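Local coordinates for protein peroxinectin A (Dictyostelium discoideum, PDB 6ERC) that uses hydrogen peroxide to oxidise phenolic donors, iodide and thiocyanate with the help of a bound haem, as a secreted glycoprotein of the animal haem peroxidase family, at residues 291-294 with 295-298; 395-398 with 399-403; 458-461 with 462-466. All blocks are in the same frame, centred on the assembly; numbering follows the deposited sequence.

Interaction 1. Residues 291-294 with 295-298; sequences QVSN and EFTT. With HEM (protoporphyrin IX containing Fe), chain F.
S293 caps the first turn of helix 294-300, and F296 supplies the N-H that it receives. The bond runs from F296 N to S293 OG over 3.1 Å. With chi1 at 70°, S293 OG sits between its own backbone N and carbonyl carbon, within reach of F296 N. There it also lies 3.0 Å from F296 CB. The carbonyl O of S293 takes weaker bonds from the backbone N of F296 and of T297.

N294 can be followed outward. Its CB carries the chain off the start of the helix. Its CG only comes near the hydroxyl of T298. At the tip, OD1 lies 2.9 Å from T298 OG1, and it is also hydrogen-bonded to H390 ND1. ND2 bonds to E141 and Q142 instead. The carbonyl O of N294 lies 2.6 Å from the same T298 OG1 and accepts from T298 N at 3.1 Å, so T298 faces both oxygens of one residue.

V292 adds an apolar contact, with CG1 3.7 Å from F296 CD2. T297, next after F296, turns its hydroxyl to the haem: its OG1 donates to propionate oxygen O2D of HEM at 2.8 Å.

This helix start therefore carries a haem-pocket residue. The cap satisfies a first-turn N-H in a buried place. The threonine hydroxyl probably helps to hold the negative propionate; R302 also bonds to the haem.

Interaction 2. Residues 395-398 with 399-403; sequences YNSL and RRQLG
Y395 and R399 meet through a CH-pi contact, one turn apart on helix 395-401. R399 CD sits over one face of the Y395 ring, 4.0 Å from its centroid and displaced toward the rim, with Y395 CZ the nearest ring atom. The ring and the guanidinium are turned 38° against each other. A bend at chi3 of R399 (62°) turns the chain beyond CD, and the guanidinium goes on to other partners: NE donates to R405 O and NH2 to Q452. The phenol OH of Y395 is hydrogen-bonded to E442. Without the ring, as with an alanine here, R399 CD would probably lose the face it rests on and the arginine chain be freer to shift, with E442 left without its phenol partner.

Apolar packing joins L398 to L402. The closest pair is L398 CG and L402 CD1 at 3.6 Å.

Hydrogen bonds do the rest. The backbone N atoms of R399, R400 and Q401 bond to the carbonyls of Y395, N396 and S397, the first of these at 3.1 Å between R399 N and Y395 O. Q401 NE2 adds a weak bond to S397 OG at 3.3 Å, while Q401 OE1 accepts from N31. N396 leaves the helix through its amide, toward V407 and D431. A Schellman motif ends the helix: G403 has positive phi (82°), and its N bonds back to R400 O.

Among the loops, N396 and R400 touch P406, and Q401 touches A30. The short helix itself lies against helix 452-467. Y395 touches T453 there, L398 touches I457, and L402 touches both L456 and I457.

Interaction 3. Residues 458-461 with 462-466; sequences IYEQ and FFRTR
Helix 452-467 carries an i to i+4 salt bridge between E460 and R464, alongside its helical backbone bonds. The arginine grips the carboxylate side-on with two nitrogens. NE of R464 reaches E460 OE2 at 2.8 Å, and NH1 of R464 reaches E460 OE1 at 3.2 Å. Both oxygens are met on the syn side, and the two flat groups are 30° apart. E460 chi2 of -83° bends the carboxylate along the helix to R464.

Q461 also faces the arginine, but with its amide turned 76° from the guanidinium. Its OE1 takes a weak bond from R464 NH1, 2.8 Å away, and a further bond from S293 N. Its NE2 packs on the methyl CG2 of T465 at 3.4 Å. The carbonyl O of Q461 accepts from T465 N, and more weakly from R464 N.

On another side of the helix, I458 and F462 lie side by side. I458 CG2 meets the ring edge at CD2 of F462, 3.7 Å away and in the ring plane. The F462 ring also meets F296 edge-to-face.

The charge of R464 is probably balanced by E460, while NH2 bonds to the carbonyls of Q291 and N289. One guanidinium thus answers a carboxylate, an amide and two backbone oxygens, which is likely to hold its rotation and tie the helix to the chain before 294-300.

The three interactions follow one another along the chain, all within the animal haem peroxidase domain. Helix 452-467 connects them. Interaction 3 lies on it, about 10 Å centre to centre from interaction 1, and bonds from Q461 and R464 reach the residues that lead into helix 294-300. Interaction 2, on helix 395-401, packs against the earlier part of helix 452-467, about 18 Å between centres from interaction 3. It is about 15 Å from interaction 1, which it touches lightly through L398 and E295. Of the three, interaction 1 alone bonds to the haem. Residues 458-466 pack along one flank of its helix, while 395-403 lies farther from the centre of the chain.

Interaction 1. Residues 291-294 with 295-298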
# COMPACT_ATOMS: atom_id res chain seq x y z
N GLN A 291 2.37 1.18 15.80
CA GLN A 291 2.74 0.01 15.02
C GLN A 291 1.54 -0.49 14.22
O GLN A 291 0.40 -0.45 14.69
CB GLN A 291 3.25 -1.10 15.95
CG GLN A 291 3.78 -2.34 15.24
CD GLN A 291 5.16 -2.13 14.64
OE1 GLN A 291 5.98 -1.39 15.19
NE2 GLN A 291 5.42 -2.78 13.52
N VAL A 292 1.81 -0.96 13.00
CA VAL A 292 0.74 -1.43 12.13
C VAL A 292 0.18 -2.75 12.66
O VAL A 292 0.92 -3.59 13.20
CB VAL A 292 1.26 -1.60 10.68
CG1 VAL A 292 0.18 -2.21 9.79
CG2 VAL A 292 1.71 -0.26 10.13
N SER A 293 -1.12 -2.93 12.51
CA SER A 293 -1.77 -4.17 12.91
C SER A 293 -1.70 -5.19 11.78
O SER A 293 -1.74 -4.84 10.59
CB SER A 293 -3.23 -3.93 13.29
OG SER A 293 -4.00 -3.62 12.15
N ASN A 294 -1.61 -6.46 12.16
CA ASN A 294 -1.51 -7.52 11.17
C ASN A 294 -2.74 -7.58 10.28
O ASN A 294 -2.64 -7.87 9.08
CB ASN A 294 -1.29 -8.86 11.86
CG ASN A 294 -0.53 -9.85 11.01
OD1 ASN A 294 -0.89 -10.11 9.86
ND2 ASN A 294 0.55 -10.39 11.56
N GLU A 295 -3.91 -7.28 10.84
CA GLU A 295 -5.14 -7.33 10.06
C GLU A 295 -5.24 -6.16 9.10
O GLU A 295 -5.83 -6.29 8.02
CB GLU A 295 -6.36 -7.36 10.98
CG GLU A 295 -6.41 -8.55 11.93
CD GLU A 295 -5.51 -8.38 13.15
OE1 GLU A 295 -4.70 -7.42 13.16
OE2 GLU A 295 -5.61 -9.19 14.09
N PHE A 296 -4.67 -5.01 9.47
CA PHE A 296 -4.74 -3.82 8.61
C PHE A 296 -4.03 -4.07 7.29
O PHE A 296 -4.62 -3.96 6.22
CB PHE A 296 -4.12 -2.62 9.34
CG PHE A 296 -4.00 -1.39 8.49
CD1 PHE A 296 -5.07 -0.52 8.34
CD2 PHE A 296 -2.81 -1.09 7.85
CE1 PHE A 296 -4.96 0.62 7.55
CE2 PHE A 296 -2.69 0.06 7.06
CZ PHE A 296 -3.76 0.91 6.92
N THR A 297 -2.74 -4.43 7.35
CA THR A 297 -1.97 -4.58 6.13
C THR A 297 -2.29 -5.89 5.41
O THR A 297 -2.28 -5.92 4.17
CB THR A 297 -0.47 -4.50 6.45
OG1 THR A 297 0.28 -4.47 5.23
CG2 THR A 297 -0.01 -5.68 7.28
N THR A 298 -2.59 -6.95 6.15
CA THR A 298 -2.82 -8.25 5.52
C THR A 298 -4.23 -8.35 4.93
O THR A 298 -4.41 -8.95 3.87
CB THR A 298 -2.61 -9.37 6.53
OG1 THR A 298 -1.35 -9.19 7.19
CG2 THR A 298 -2.63 -10.73 5.84
CHA HEM F . 0.67 -5.81 -1.11
CHB HEM F . 0.80 -5.29 -5.92
CHC HEM F . -2.34 -1.58 -5.57
CHD HEM F . -2.64 -2.28 -0.79
C1A HEM F . 0.93 -6.03 -2.45
C2A HEM F . 1.68 -7.13 -2.99
C3A HEM F . 1.71 -6.99 -4.32
C4A HEM F . 0.99 -5.79 -4.66
CMA HEM F . 2.41 -7.93 -5.34
CAA HEM F . 2.29 -8.26 -2.16
CBA HEM F . 1.52 -9.53 -2.49
CGA HEM F . 1.65 -10.52 -1.36
O1A HEM F . 1.17 -10.22 -0.24
O2A HEM F . 2.22 -11.62 -1.59
C1B HEM F . -0.02 -4.23 -6.23
C2B HEM F . -0.22 -3.70 -7.56
C3B HEM F . -1.08 -2.67 -7.47
C4B HEM F . -1.46 -2.52 -6.08
CMB HEM F . 0.50 -4.28 -8.79
CAB HEM F . -1.64 -1.76 -8.58
CBB HEM F . -1.37 -1.93 -9.88
C1C HEM F . -2.70 -1.45 -4.25
C2C HEM F . -3.64 -0.48 -3.71
C3C HEM F . -3.72 -0.67 -2.38
C4C HEM F . -2.84 -1.77 -2.06
CMC HEM F . -4.36 0.55 -4.62
CAC HEM F . -4.53 0.03 -1.26
CBC HEM F . -5.37 1.06 -1.42
C1D HEM F . -1.74 -3.27 -0.46
C2D HEM F . -1.41 -3.70 0.88
C3D HEM F . -0.51 -4.68 0.78
C4D HEM F . -0.22 -4.89 -0.62
CMD HEM F . -2.04 -3.13 2.17
CAD HEM F . 0.17 -5.45 1.92
CBD HEM F . 1.28 -4.53 2.43
CGD HEM F . 2.47 -5.32 2.90
O1D HEM F . 3.33 -5.66 2.04
O2D HEM F . 2.59 -5.61 4.12
NA HEM F . 0.52 -5.22 -3.49
NB HEM F . -0.79 -3.49 -5.35
NC HEM F . -2.24 -2.22 -3.21
ND HEM F . -0.99 -4.01 -1.35
FE HEM F . -0.85 -3.72 -3.31

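Interaction 2. Residues 395-398 with 399-403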
# COMPACT_ATOMS: atom_id res chain seq x y z
N TYR A 395 -13.89 -14.98 8.86
CA TYR A 395 -14.70 -13.77 8.78
C TYR A 395 -15.51 -13.55 10.05
O TYR A 395 -15.41 -12.49 10.69
CB TYR A 395 -15.62 -13.87 7.55
CG TYR A 395 -16.61 -12.74 7.39
CD1 TYR A 395 -16.18 -11.43 7.17
CD2 TYR A 395 -17.98 -12.98 7.43
CE1 TYR A 395 -17.08 -10.40 7.01
CE2 TYR A 395 -18.89 -11.96 7.27
CZ TYR A 395 -18.44 -10.67 7.06
OH TYR A 395 -19.35 -9.65 6.91
N ASN A 396 -16.32 -14.53 10.45
CA ASN A 396 -17.17 -14.35 11.62
C ASN A 396 -16.36 -14.29 12.91
O ASN A 396 -16.77 -13.62 13.86
CB ASN A 396 -18.21 -15.47 11.70
CG ASN A 396 -19.61 -15.00 11.33
OD1 ASN A 396 -19.90 -13.80 11.33
ND2 ASN A 396 -20.50 -15.94 11.02
N SER A 397 -15.22 -14.98 12.97
CA SER A 397 -14.38 -14.89 14.16
C SER A 397 -13.78 -13.50 14.30
O SER A 397 -13.72 -12.95 15.41
CB SER A 397 -13.27 -15.94 14.11
OG SER A 397 -12.46 -15.88 15.27
N LEU A 398 -13.34 -12.91 13.19
CA LEU A 398 -12.78 -11.56 13.24
C LEU A 398 -13.81 -10.56 13.73
O LEU A 398 -13.53 -9.74 14.61
CB LEU A 398 -12.26 -11.17 11.85
CG LEU A 398 -11.68 -9.76 11.72
CD1 LEU A 398 -10.49 -9.57 12.65
CD2 LEU A 398 -11.27 -9.49 10.28
N ARG A 399 -15.03 -10.62 13.18
CA ARG A 399 -16.08 -9.70 13.59
C ARG A 399 -16.32 -9.77 15.10
O ARG A 399 -16.39 -8.74 15.78
CB ARG A 399 -17.37 -10.00 12.83
CG ARG A 399 -17.34 -9.58 11.37
CD ARG A 399 -18.64 -9.89 10.65
NE ARG A 399 -19.78 -9.18 11.22
CZ ARG A 399 -20.13 -7.93 10.92
NH1 ARG A 399 -19.42 -7.23 10.05
NH2 ARG A 399 -21.19 -7.38 11.50
N ARG A 400 -16.44 -10.99 15.63
CA ARG A 400 -16.62 -11.15 17.07
C ARG A 400 -15.51 -10.46 17.85
O ARG A 400 -15.76 -9.72 18.80
CB ARG A 400 -16.68 -12.64 17.44
CG ARG A 400 -17.92 -13.39 16.95
CD ARG A 400 -17.99 -14.80 17.57
NE ARG A 400 -19.07 -15.61 17.00
CZ ARG A 400 -18.93 -16.50 16.02
NH1 ARG A 400 -17.74 -16.72 15.46
NH2 ARG A 400 -19.98 -17.19 15.59
N GLN A 401 -14.26 -10.68 17.44
CA GLN A 401 -13.12 -10.12 18.15
C GLN A 401 -12.96 -8.62 17.92
O GLN A 401 -12.17 -7.99 18.62
CB GLN A 401 -11.84 -10.85 17.76
CG GLN A 401 -11.85 -12.32 18.17
CD GLN A 401 -10.50 -12.99 17.98
OE1 GLN A 401 -9.55 -12.72 18.72
NE2 GLN A 401 -10.42 -13.89 17.00
N LEU A 402 -13.68 -8.05 16.95
CA LEU A 402 -13.71 -6.61 16.75
C LEU A 402 -14.91 -5.95 17.42
O LEU A 402 -15.10 -4.74 17.26
CB LEU A 402 -13.71 -6.28 15.25
CG LEU A 402 -12.47 -6.69 14.46
CD1 LEU A 402 -12.72 -6.50 12.97
CD2 LEU A 402 -11.25 -5.89 14.90
N GLY A 403 -15.71 -6.71 18.15
CA GLY A 403 -16.90 -6.17 18.77
C GLY A 403 -18.09 -6.07 17.85
O GLY A 403 -19.03 -5.32 18.16

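Interaction 3. Residues 458-461 with 462-466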
# COMPACT_ATOMS: atom_id res chain seq x y z
N ILE A 458 -9.52 -0.15 9.32
CA ILE A 458 -8.80 0.99 8.78
C ILE A 458 -8.91 2.18 9.72
O ILE A 458 -7.92 2.86 10.02
CB ILE A 458 -9.31 1.33 7.37
CG1 ILE A 458 -9.00 0.19 6.40
CG2 ILE A 458 -8.68 2.62 6.87
CD1 ILE A 458 -9.73 0.28 5.08
N TYR A 459 -10.13 2.46 10.20
CA TYR A 459 -10.31 3.55 11.15
C TYR A 459 -9.41 3.37 12.36
O TYR A 459 -8.80 4.33 12.84
CB TYR A 459 -11.78 3.63 11.58
CG TYR A 459 -12.08 4.77 12.53
CD1 TYR A 459 -11.81 4.65 13.89
CD2 TYR A 459 -12.65 5.95 12.08
CE1 TYR A 459 -12.08 5.68 14.77
CE2 TYR A 459 -12.93 6.99 12.95
CZ TYR A 459 -12.64 6.85 14.29
OH TYR A 459 -12.92 7.88 15.16
N GLU A 460 -9.31 2.14 12.86
CA GLU A 460 -8.56 1.90 14.09
C GLU A 460 -7.07 2.10 13.88
O GLU A 460 -6.37 2.59 14.77
CB GLU A 460 -8.86 0.49 14.60
CG GLU A 460 -8.42 0.23 16.03
CD GLU A 460 -6.95 -0.14 16.16
OE1 GLU A 460 -6.35 -0.57 15.15
OE2 GLU A 460 -6.40 -0.00 17.27
N GLN A 461 -6.56 1.75 12.69
CA GLN A 461 -5.13 1.89 12.43
C GLN A 461 -4.73 3.35 12.34
O GLN A 461 -3.83 3.81 13.06
CB GLN A 461 -4.77 1.16 11.14
CG GLN A 461 -3.29 1.26 10.77
CD GLN A 461 -2.40 0.69 11.85
OE1 GLN A 461 -2.35 -0.52 12.06
NE2 GLN A 461 -1.68 1.56 12.54
N PHE A 462 -5.38 4.11 11.46
CA PHE A 462 -4.95 5.48 11.21
C PHE A 462 -5.18 6.39 12.41
O PHE A 462 -4.54 7.45 12.50
CB PHE A 462 -5.64 6.03 9.97
CG PHE A 462 -5.08 5.49 8.68
CD1 PHE A 462 -3.78 5.79 8.30
CD2 PHE A 462 -5.84 4.69 7.86
CE1 PHE A 462 -3.26 5.30 7.12
CE2 PHE A 462 -5.32 4.19 6.68
CZ PHE A 462 -4.03 4.50 6.31
N PHE A 463 -6.06 6.02 13.33
CA PHE A 463 -6.13 6.75 14.59
C PHE A 463 -4.83 6.63 15.35
O PHE A 463 -4.35 7.60 15.96
CB PHE A 463 -7.30 6.24 15.43
CG PHE A 463 -7.46 6.98 16.73
CD1 PHE A 463 -6.79 6.57 17.87
CD2 PHE A 463 -8.29 8.09 16.81
CE1 PHE A 463 -6.94 7.24 19.06
CE2 PHE A 463 -8.44 8.77 17.99
CZ PHE A 463 -7.77 8.34 19.12
N ARG A 464 -4.22 5.44 15.33
CA ARG A 464 -3.01 5.21 16.11
C ARG A 464 -1.78 5.81 15.45
O ARG A 464 -0.95 6.42 16.13
CB ARG A 464 -2.82 3.71 16.36
CG ARG A 464 -3.80 3.15 17.38
CD ARG A 464 -3.53 1.69 17.71
NE ARG A 464 -3.78 0.81 16.57
CZ ARG A 464 -2.85 0.33 15.75
NH1 ARG A 464 -3.20 -0.47 14.75
NH2 ARG A 464 -1.57 0.63 15.93
N THR A 465 -1.64 5.66 14.13
CA THR A 465 -0.46 6.21 13.46
C THR A 465 -0.44 7.73 13.44
O THR A 465 0.59 8.31 13.07
CB THR A 465 -0.34 5.68 12.03
OG1 THR A 465 -1.64 5.65 11.41
CG2 THR A 465 0.27 4.28 12.02
N ARG A 466 -1.53 8.39 13.82
CA ARG A 466 -1.54 9.82 14.09
C ARG A 466 -1.34 10.13 15.57
O ARG A 466 -0.48 10.94 15.92
CB ARG A 466 -2.85 10.44 13.60
CG ARG A 466 -3.05 11.89 14.03
CD ARG A 466 -4.20 12.55 13.29
NE ARG A 466 -5.50 12.26 13.89
CZ ARG A 466 -6.66 12.72 13.44
NH1 ARG A 466 -6.71 13.51 12.38
NH2 ARG A 466 -7.79 12.40 14.06